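Local coordinates for aldehyde dehydrogenase (Staphylococcus aureus, PDB 6K10), which catalyses the NAD+-dependent oxidation of 4,4'-diaponeurosporen-4-al to 4,4'-diaponeurosporenoic acid in the biosynthesis of the carotenoid staphyloxanthin, at residues K38-A43 with K158-E163; E130-A135 with N140-K145; T269-T274 with P327-H332. The protein carries 1 engineered substitution. All blocks are in the same frame, centred on the assembly; numbering follows the deposited sequence.

Contact 1: K38-A43 with K158-E163; sequences KKLSKA and KRLINE
L160 forms the bump of this helix-helix contact, and the hollow it enters lies on helix 30-46 between L40 and the small side chain of A43. Both methyls of L160 reach A43: CD1 of L160 lies 3.8 Å from CB of A43, and CD2 is modelled closer still. The CD2 approach is tighter than ordinary van der Waals packing, so the exact position of that methyl is doubtful. The leucine reaches over because its CG stands anti to the backbone N (chi1 -173°), which extends the branch from a CB already directed at the opposite helix.

The other rim of the hollow is L40. Its CB does not face helix 151-164 directly, but the branch swings CD1 into the gap, where it rests 4.4 Å from CD1 of L160. The same L40 methyl comes within 4.5 Å of CD1 of I161, whose CB points the other way and whose terminal carbon returns to the interface. This outer fit is loose, and the side chains that meet are all apolar. The axes of the two segments approach to 10.3 Å and run closer to antiparallel than to perpendicular, with 138° between their N-to-C directions.

Y47, in the loop after helix 30-46, also packs on L160. Two further helices lie around the apolar seam: F129 of helix 126-138 touches both L40 and I161, while I136 of that helix and I78 of helix 63-89 touch L40. Strand 141-145 precedes helix 151-164 in the chain.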
loop_
_atom_site.group_PDB
_atom_site.type_symbol
_atom_site.label_atom_id
_atom_site.label_comp_id
_atom_site.label_asym_id
_atom_site.label_seq_id
_atom_site.Cartn_x
_atom_site.Cartn_y
_atom_site.Cartn_z
ATOM N N LYS A 38 -11.781 -11.205 21.817
ATOM C CA LYS A 38 -12.394 -11.256 23.143
ATOM C C LYS A 38 -11.337 -11.408 24.225
ATOM O O LYS A 38 -11.337 -10.676 25.221
ATOM C CB LYS A 38 -13.390 -12.413 23.237
ATOM C CG LYS A 38 -14.494 -12.406 22.213
ATOM N N LYS A 39 -10.435 -12.375 24.049
ATOM C CA LYS A 39 -9.389 -12.602 25.038
ATOM C C LYS A 39 -8.509 -11.369 25.195
ATOM O O LYS A 39 -8.122 -11.017 26.314
ATOM C CB LYS A 39 -8.555 -13.821 24.643
ATOM C CG LYS A 39 -9.307 -15.142 24.747
ATOM C CD LYS A 39 -8.627 -16.227 23.929
ATOM C CE LYS A 39 -7.221 -16.501 24.432
ATOM N NZ LYS A 39 -6.501 -17.468 23.555
ATOM N N LEU A 40 -8.198 -10.693 24.087
ATOM C CA LEU A 40 -7.407 -9.468 24.158
ATOM C C LEU A 40 -8.116 -8.403 24.987
ATOM O O LEU A 40 -7.498 -7.734 25.823
ATOM C CB LEU A 40 -7.125 -8.944 22.750
ATOM C CG LEU A 40 -6.166 -7.755 22.661
ATOM C CD1 LEU A 40 -4.809 -8.121 23.241
ATOM C CD2 LEU A 40 -6.031 -7.277 21.224
ATOM N N SER A 41 -9.420 -8.231 24.760
ATOM C CA SER A 41 -10.189 -7.249 25.518
ATOM C C SER A 41 -10.239 -7.608 26.997
ATOM O O SER A 41 -9.981 -6.762 27.863
ATOM C CB SER A 41 -11.600 -7.144 24.943
ATOM O OG SER A 41 -12.355 -6.172 25.639
ATOM N N LYS A 42 -10.595 -8.859 27.303
ATOM C CA LYS A 42 -10.604 -9.324 28.687
ATOM C C LYS A 42 -9.245 -9.124 29.341
ATOM O O LYS A 42 -9.154 -8.741 30.514
ATOM C CB LYS A 42 -11.003 -10.799 28.729
ATOM C CG LYS A 42 -10.532 -11.546 29.966
ATOM C CD LYS A 42 -11.003 -12.992 29.954
ATOM C CE LYS A 42 -10.132 -13.864 30.848
ATOM N NZ LYS A 42 -10.556 -15.290 30.803
ATOM N N ALA A 43 -8.179 -9.363 28.584
ATOM C CA ALA A 43 -6.834 -9.273 29.131
ATOM C C ALA A 43 -6.459 -7.830 29.465
ATOM O O ALA A 43 -5.863 -7.567 30.516
ATOM C CB ALA A 43 -5.862 -9.894 28.134
ATOM N N LYS A 158 4.292 -7.448 27.684
ATOM C CA LYS A 158 4.778 -8.818 27.544
ATOM C C LYS A 158 4.036 -9.770 28.475
ATOM O O LYS A 158 3.642 -10.868 28.064
ATOM C CB LYS A 158 6.280 -8.870 27.814
ATOM C CG LYS A 158 6.835 -10.279 27.911
ATOM C CD LYS A 158 8.085 -10.441 27.070
ATOM C CE LYS A 158 8.569 -11.879 27.090
ATOM N NZ LYS A 158 8.031 -12.644 25.933
ATOM N N ARG A 159 3.847 -9.370 29.735
ATOM C CA ARG A 159 3.095 -10.192 30.681
ATOM C C ARG A 159 1.688 -10.462 30.167
ATOM O O ARG A 159 1.241 -11.613 30.105
ATOM C CB ARG A 159 3.029 -9.492 32.040
ATOM C CG ARG A 159 4.296 -9.569 32.873
ATOM C CD ARG A 159 3.983 -9.317 34.344
ATOM N NE ARG A 159 4.154 -7.917 34.723
ATOM C CZ ARG A 159 3.188 -7.150 35.224
ATOM N NH1 ARG A 159 3.439 -5.888 35.542
ATOM N NH2 ARG A 159 1.970 -7.643 35.403
ATOM N N LEU A 160 0.978 -9.394 29.798
ATOM C CA LEU A 160 -0.384 -9.508 29.292
ATOM C C LEU A 160 -0.467 -10.494 28.134
ATOM O O LEU A 160 -1.315 -11.395 28.121
ATOM C CB LEU A 160 -0.871 -8.119 28.869
ATOM C CG LEU A 160 -2.326 -7.929 28.462
ATOM C CD1 LEU A 160 -2.610 -8.286 27.002
ATOM C CD2 LEU A 160 -3.088 -8.818 29.382
ATOM N N ILE A 161 0.415 -10.334 27.149
ATOM C CA ILE A 161 0.365 -11.172 25.955
ATOM C C ILE A 161 0.684 -12.620 26.302
ATOM O O ILE A 161 -0.032 -13.545 25.902
ATOM C CB ILE A 161 1.321 -10.624 24.881
ATOM C CG1 ILE A 161 0.797 -9.293 24.331
ATOM C CG2 ILE A 161 1.526 -11.647 23.777
ATOM C CD1 ILE A 161 -0.516 -9.410 23.585
ATOM N N ASN A 162 1.766 -12.839 27.055
ATOM C CA ASN A 162 2.218 -14.202 27.326
ATOM C C ASN A 162 1.222 -14.982 28.174
ATOM O O ASN A 162 1.120 -16.207 28.039
ATOM C CB ASN A 162 3.585 -14.180 28.013
ATOM C CG ASN A 162 4.712 -13.864 27.052
ATOM O OD1 ASN A 162 5.808 -13.490 27.468
ATOM N ND2 ASN A 162 4.450 -14.019 25.759
ATOM N N GLU A 163 0.490 -14.308 29.053
ATOM C CA GLU A 163 -0.477 -14.999 29.890
ATOM C C GLU A 163 -1.835 -15.144 29.216
ATOM O O GLU A 163 -2.726 -15.788 29.782
ATOM C CB GLU A 163 -0.606 -14.274 31.233
ATOM C CG GLU A 163 0.734 -14.204 31.964
ATOM C CD GLU A 163 0.610 -13.905 33.443
ATOM O OE1 GLU A 163 -0.291 -14.467 34.100
ATOM O OE2 GLU A 163 1.436 -13.117 33.951
#

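Contact 2: E130-A135 with N140-K145; sequences EPLIGA and NTAIIK
N140 holds the carbonyl of A135 with two hydrogen bonds, while L132 lies over the strand that N140 introduces. The segments are the helix and the second strand of a beta-alpha-beta unit made of strand 104-118, helix 126-138 and strand 141-145, part of the Rossmann-like nucleotide-binding domain of aldehyde dehydrogenases.

The polar part is concentrated on O of A135. The backbone N of N140 reaches it at 3.0 Å, nearly in line with the C=O bond (158°) and tilted from the carbonyl plane. The side-chain ND2 of N140 joins at 3.1 Å, in the carbonyl plane and on a lone pair, with the oxygen lying 5° out of the plane of the asparagine amide. Both donors can serve one acceptor because CG of N140 stands beside its backbone N (chi1 -59°), folding the amide back toward the helix. OD1 of the same amide accepts from N of G113 in strand 104-118, and ND2 also donates to O of F431.

The apolar part is carried by L132. Its CD1 sits 3.9 Å from CB of A142 and 4.0 Å from CD1 of I144, the two residues whose side chains share the helix-facing side of the strand. CD2 of L132 touches CD1 of I144 at 4.1 Å, and the two side chains cross at about a right angle. CB of A135 packs on V115 of the neighbouring strand.

The buried amide therefore has both ends engaged, which should fix its rotation. Two N-H groups meeting a carbonyl near the carboxyl-terminal end of the helix would also offset the partial negative charge expected there, which would ease the burial of this polar junction beside the hydrocarbon seam.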
loop_
_atom_site.group_PDB
_atom_site.type_symbol
_atom_site.label_atom_id
_atom_site.label_comp_id
_atom_site.label_asym_id
_atom_site.label_seq_id
_atom_site.Cartn_x
_atom_site.Cartn_y
_atom_site.Cartn_z
ATOM N N GLU A 130 -3.308 -1.090 18.605
ATOM C CA GLU A 130 -4.120 -0.758 17.437
ATOM C C GLU A 130 -3.628 -1.475 16.176
ATOM O O GLU A 130 -4.462 -2.044 15.455
ATOM C CB GLU A 130 -4.206 0.760 17.248
ATOM C CG GLU A 130 -5.001 1.155 16.011
ATOM C CD GLU A 130 -6.373 0.489 15.957
ATOM O OE1 GLU A 130 -6.790 0.068 14.854
ATOM O OE2 GLU A 130 -7.039 0.384 17.008
ATOM N N PRO A 131 -2.323 -1.509 15.867
ATOM C CA PRO A 131 -1.899 -2.413 14.780
ATOM C C PRO A 131 -2.237 -3.867 15.051
ATOM O O PRO A 131 -2.682 -4.574 14.135
ATOM C CB PRO A 131 -0.381 -2.188 14.691
ATOM C CG PRO A 131 -0.123 -0.923 15.383
ATOM C CD PRO A 131 -1.184 -0.756 16.421
ATOM N N LEU A 132 -2.054 -4.328 16.291
ATOM C CA LEU A 132 -2.295 -5.735 16.606
ATOM C C LEU A 132 -3.739 -6.133 16.327
ATOM O O LEU A 132 -3.999 -7.224 15.802
ATOM C CB LEU A 132 -1.949 -6.013 18.067
ATOM C CG LEU A 132 -2.068 -7.483 18.478
ATOM C CD1 LEU A 132 -1.014 -8.321 17.767
ATOM C CD2 LEU A 132 -1.974 -7.652 19.987
ATOM N N ILE A 133 -4.691 -5.267 16.685
ATOM C CA ILE A 133 -6.097 -5.541 16.397
ATOM C C ILE A 133 -6.282 -5.829 14.915
ATOM O O ILE A 133 -6.936 -6.803 14.527
ATOM C CB ILE A 133 -6.980 -4.365 16.850
ATOM C CG1 ILE A 133 -6.929 -4.201 18.368
ATOM C CG2 ILE A 133 -8.408 -4.582 16.398
ATOM C CD1 ILE A 133 -7.401 -2.842 18.834
ATOM N N GLY A 134 -5.697 -4.983 14.064
ATOM C CA GLY A 134 -5.784 -5.218 12.632
ATOM C C GLY A 134 -5.148 -6.533 12.226
ATOM O O GLY A 134 -5.714 -7.296 11.441
ATOM N N ALA A 135 -3.960 -6.818 12.765
ATOM C CA ALA A 135 -3.279 -8.068 12.441
ATOM C C ALA A 135 -4.101 -9.272 12.883
ATOM O O ALA A 135 -4.234 -10.251 12.141
ATOM C CB ALA A 135 -1.894 -8.093 13.089
ATOM N N ASN A 140 -3.649 -12.975 10.976
ATOM C CA ASN A 140 -2.209 -13.180 10.995
ATOM C C ASN A 140 -1.756 -13.698 12.355
ATOM O O ASN A 140 -2.489 -13.658 13.346
ATOM C CB ASN A 140 -1.484 -11.872 10.666
ATOM C CG ASN A 140 -1.874 -11.311 9.314
ATOM O OD1 ASN A 140 -1.265 -11.633 8.296
ATOM N ND2 ASN A 140 -2.901 -10.468 9.298
ATOM N N THR A 141 -0.530 -14.209 12.387
ATOM C CA THR A 141 0.233 -14.310 13.619
ATOM C C THR A 141 1.132 -13.084 13.712
ATOM O O THR A 141 1.360 -12.386 12.721
ATOM C CB THR A 141 1.069 -15.593 13.670
ATOM O OG1 THR A 141 2.122 -15.521 12.700
ATOM C CG2 THR A 141 0.203 -16.810 13.380
ATOM N N ALA A 142 1.636 -12.811 14.913
ATOM C CA ALA A 142 2.314 -11.539 15.115
ATOM C C ALA A 142 3.451 -11.670 16.116
ATOM O O ALA A 142 3.379 -12.445 17.074
ATOM C CB ALA A 142 1.336 -10.458 15.588
ATOM N N ILE A 143 4.497 -10.885 15.876
ATOM C CA ILE A 143 5.592 -10.678 16.813
ATOM C C ILE A 143 5.681 -9.182 17.076
ATOM O O ILE A 143 5.699 -8.381 16.132
ATOM C CB ILE A 143 6.924 -11.227 16.269
ATOM C CG1 ILE A 143 6.876 -12.754 16.204
ATOM C CG2 ILE A 143 8.088 -10.768 17.127
ATOM C CD1 ILE A 143 8.099 -13.373 15.574
ATOM N N ILE A 144 5.722 -8.806 18.350
ATOM C CA ILE A 144 5.675 -7.412 18.770
ATOM C C ILE A 144 7.020 -7.038 19.370
ATOM O O ILE A 144 7.570 -7.783 20.190
ATOM C CB ILE A 144 4.542 -7.166 19.783
ATOM C CG1 ILE A 144 3.191 -7.575 19.193
ATOM C CG2 ILE A 144 4.517 -5.709 20.219
ATOM C CD1 ILE A 144 2.117 -7.784 20.240
ATOM N N LYS A 145 7.545 -5.887 18.963
ATOM C CA LYS A 145 8.755 -5.320 19.556
ATOM C C LYS A 145 8.406 -3.952 20.124
ATOM O O LYS A 145 8.357 -2.957 19.376
ATOM C CB LYS A 145 9.879 -5.223 18.525
ATOM C CG LYS A 145 11.255 -4.956 19.117
ATOM C CD LYS A 145 11.504 -3.467 19.258
ATOM C CE LYS A 145 12.466 -3.175 20.385
ATOM N NZ LYS A 145 12.466 -1.729 20.731
#

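Contact 3: T269-T274 with P327-H332; sequences TALSKT and PTLLDH
This is apolar helix-on-sheet packing in the alpha/beta catalytic domain of the aldehyde dehydrogenase fold, well out from the centre of the chain. Helix 264-279 lies against strand 324-330, which runs parallel to strand 348-354 in the domain's mixed sheet.

L329 carries the strand's share. Its side chain projects toward the helix, and its CD1 methyl settles beside the root of the L271 side chain, 3.6 Å from CB of L271. The tip of L271 adds a looser touch, CD1 of L271 to CD1 of L329 at 4.1 Å, with the two leucines crossing obliquely. L271 also touches I351 of strand 348-354, so the helix spans more than one strand, and L329 itself meets L349 of that strand and F314 of strand 312-314. The area buried between the segments is small, 114 Å², in keeping with a single methyl doing most of the touching.

S272 approaches the same methyl from a direction roughly at right angles to that of CB of L271. With OG beside the backbone N (chi1 -54°), the hydroxyl bonds to the helix carbonyl of I268, and OG of S272 still lies 3.8 Å from CD1 of L329.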
loop_
_atom_site.group_PDB
_atom_site.type_symbol
_atom_site.label_atom_id
_atom_site.label_comp_id
_atom_site.label_asym_id
_atom_site.label_seq_id
_atom_site.Cartn_x
_atom_site.Cartn_y
_atom_site.Cartn_z
ATOM N N THR A 269 -0.720 35.999 23.671
ATOM C CA THR A 269 -1.518 36.300 24.855
ATOM C C THR A 269 -2.528 35.191 25.130
ATOM O O THR A 269 -2.679 34.742 26.272
ATOM C CB THR A 269 -2.230 37.643 24.677
ATOM O OG1 THR A 269 -1.263 38.700 24.669
ATOM C CG2 THR A 269 -3.230 37.878 25.802
ATOM N N ALA A 270 -3.220 34.727 24.086
ATOM C CA ALA A 270 -4.252 33.714 24.276
ATOM C C ALA A 270 -3.650 32.366 24.652
ATOM O O ALA A 270 -4.203 31.650 25.496
ATOM C CB ALA A 270 -5.104 33.588 23.014
ATOM N N LEU A 271 -2.524 31.998 24.035
ATOM C CA LEU A 271 -1.868 30.741 24.383
ATOM C C LEU A 271 -1.434 30.735 25.843
ATOM O O LEU A 271 -1.629 29.746 26.557
ATOM C CB LEU A 271 -0.664 30.498 23.472
ATOM C CG LEU A 271 -0.918 30.135 22.009
ATOM C CD1 LEU A 271 0.355 30.324 21.207
ATOM C CD2 LEU A 271 -1.426 28.705 21.885
ATOM N N SER A 272 -0.832 31.836 26.301
ATOM C CA SER A 272 -0.400 31.925 27.692
ATOM C C SER A 272 -1.589 31.834 28.640
ATOM O O SER A 272 -1.536 31.139 29.660
ATOM C CB SER A 272 0.368 33.227 27.918
ATOM O OG SER A 272 1.443 33.357 27.004
ATOM N N LYS A 273 -2.675 32.537 28.314
ATOM C CA LYS A 273 -3.875 32.481 29.142
ATOM C C LYS A 273 -4.449 31.072 29.193
ATOM O O LYS A 273 -4.856 30.595 30.259
ATOM C CB LYS A 273 -4.919 33.460 28.606
ATOM C CG LYS A 273 -6.271 33.346 29.276
ATOM C CD LYS A 273 -7.271 34.289 28.636
ATOM C CE LYS A 273 -7.627 35.434 29.560
ATOM N NZ LYS A 273 -8.740 36.254 29.004
ATOM N N THR A 274 -4.496 30.393 28.046
ATOM C CA THR A 274 -5.042 29.039 27.991
ATOM C C THR A 274 -4.210 28.079 28.832
ATOM O O THR A 274 -4.752 27.230 29.552
ATOM C CB THR A 274 -5.101 28.568 26.537
ATOM O OG1 THR A 274 -6.115 29.296 25.836
ATOM C CG2 THR A 274 -5.400 27.077 26.462
ATOM N N PRO A 327 5.547 23.836 29.748
ATOM C CA PRO A 327 5.085 24.351 28.455
ATOM C C PRO A 327 5.753 25.679 28.138
ATOM O O PRO A 327 5.728 26.615 28.940
ATOM C CB PRO A 327 3.576 24.506 28.662
ATOM C CG PRO A 327 3.243 23.429 29.623
ATOM C CD PRO A 327 4.424 23.348 30.570
ATOM N N THR A 328 6.363 25.755 26.958
ATOM C CA THR A 328 7.219 26.876 26.601
ATOM C C THR A 328 6.836 27.413 25.233
ATOM O O THR A 328 6.701 26.644 24.276
ATOM C CB THR A 328 8.692 26.457 26.604
ATOM O OG1 THR A 328 9.031 25.914 27.887
ATOM C CG2 THR A 328 9.588 27.647 26.306
ATOM N N LEU A 329 6.667 28.730 25.144
ATOM C CA LEU A 329 6.415 29.419 23.887
ATOM C C LEU A 329 7.645 30.229 23.501
ATOM O O LEU A 329 8.288 30.840 24.360
ATOM C CB LEU A 329 5.200 30.347 23.998
ATOM C CG LEU A 329 3.891 29.749 24.517
ATOM C CD1 LEU A 329 2.792 30.805 24.531
ATOM C CD2 LEU A 329 3.473 28.549 23.688
ATOM N N LEU A 330 7.965 30.238 22.209
ATOM C CA LEU A 330 9.090 30.998 21.680
ATOM C C LEU A 330 8.601 31.985 20.631
ATOM O O LEU A 330 7.750 31.651 19.802
ATOM C CB LEU A 330 10.143 30.083 21.055
ATOM C CG LEU A 330 10.687 28.916 21.871
ATOM C CD1 LEU A 330 11.591 28.070 20.991
ATOM C CD2 LEU A 330 11.431 29.412 23.100
ATOM N N ASP A 331 9.156 33.193 20.659
ATOM C CA ASP A 331 8.821 34.242 19.712
ATOM C C ASP A 331 10.062 34.623 18.912
ATOM O O ASP A 331 11.192 34.318 19.301
ATOM C CB ASP A 331 8.252 35.470 20.436
ATOM C CG ASP A 331 7.525 36.417 19.508
ATOM O OD1 ASP A 331 7.327 36.067 18.324
ATOM O OD2 ASP A 331 7.147 37.513 19.970
ATOM N N HIS A 332 9.835 35.284 17.773
ATOM C CA HIS A 332 10.910 35.764 16.899
ATOM C C HIS A 332 11.792 34.621 16.398
ATOM O O HIS A 332 12.997 34.794 16.192
ATOM C CB HIS A 332 11.764 36.828 17.596
ATOM C CG HIS A 332 10.974 37.978 18.142
ATOM N ND1 HIS A 332 10.909 38.264 19.488
ATOM C CD2 HIS A 332 10.215 38.913 17.522
ATOM C CE1 HIS A 332 10.146 39.326 19.676
ATOM N NE2 HIS A 332 9.711 39.739 18.498
#

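Contacts 1 and 2 belong to one hydrophobic core in the nucleotide-binding domain: their centres are 13 Å apart, and L132 packs against both L40 and I161. Strand 141-145 of contact 2 is followed in the chain by helix 151-164 of contact 1; contact 2 ties helix 126-138 to its sheet, and contact 1 packs two further helices beside it. The centre of contact 3, in another sheet, is about 40 Å from that of contact 2 and 43 Å from that of contact 1. Chemistry follows place: contact 2, nearest the chain's centre, combines buried hydrogen bonds with leucine packing, whereas contacts 1 and 3 rest on packing, with the partly exposed S272 hydroxyl bordering contact 3.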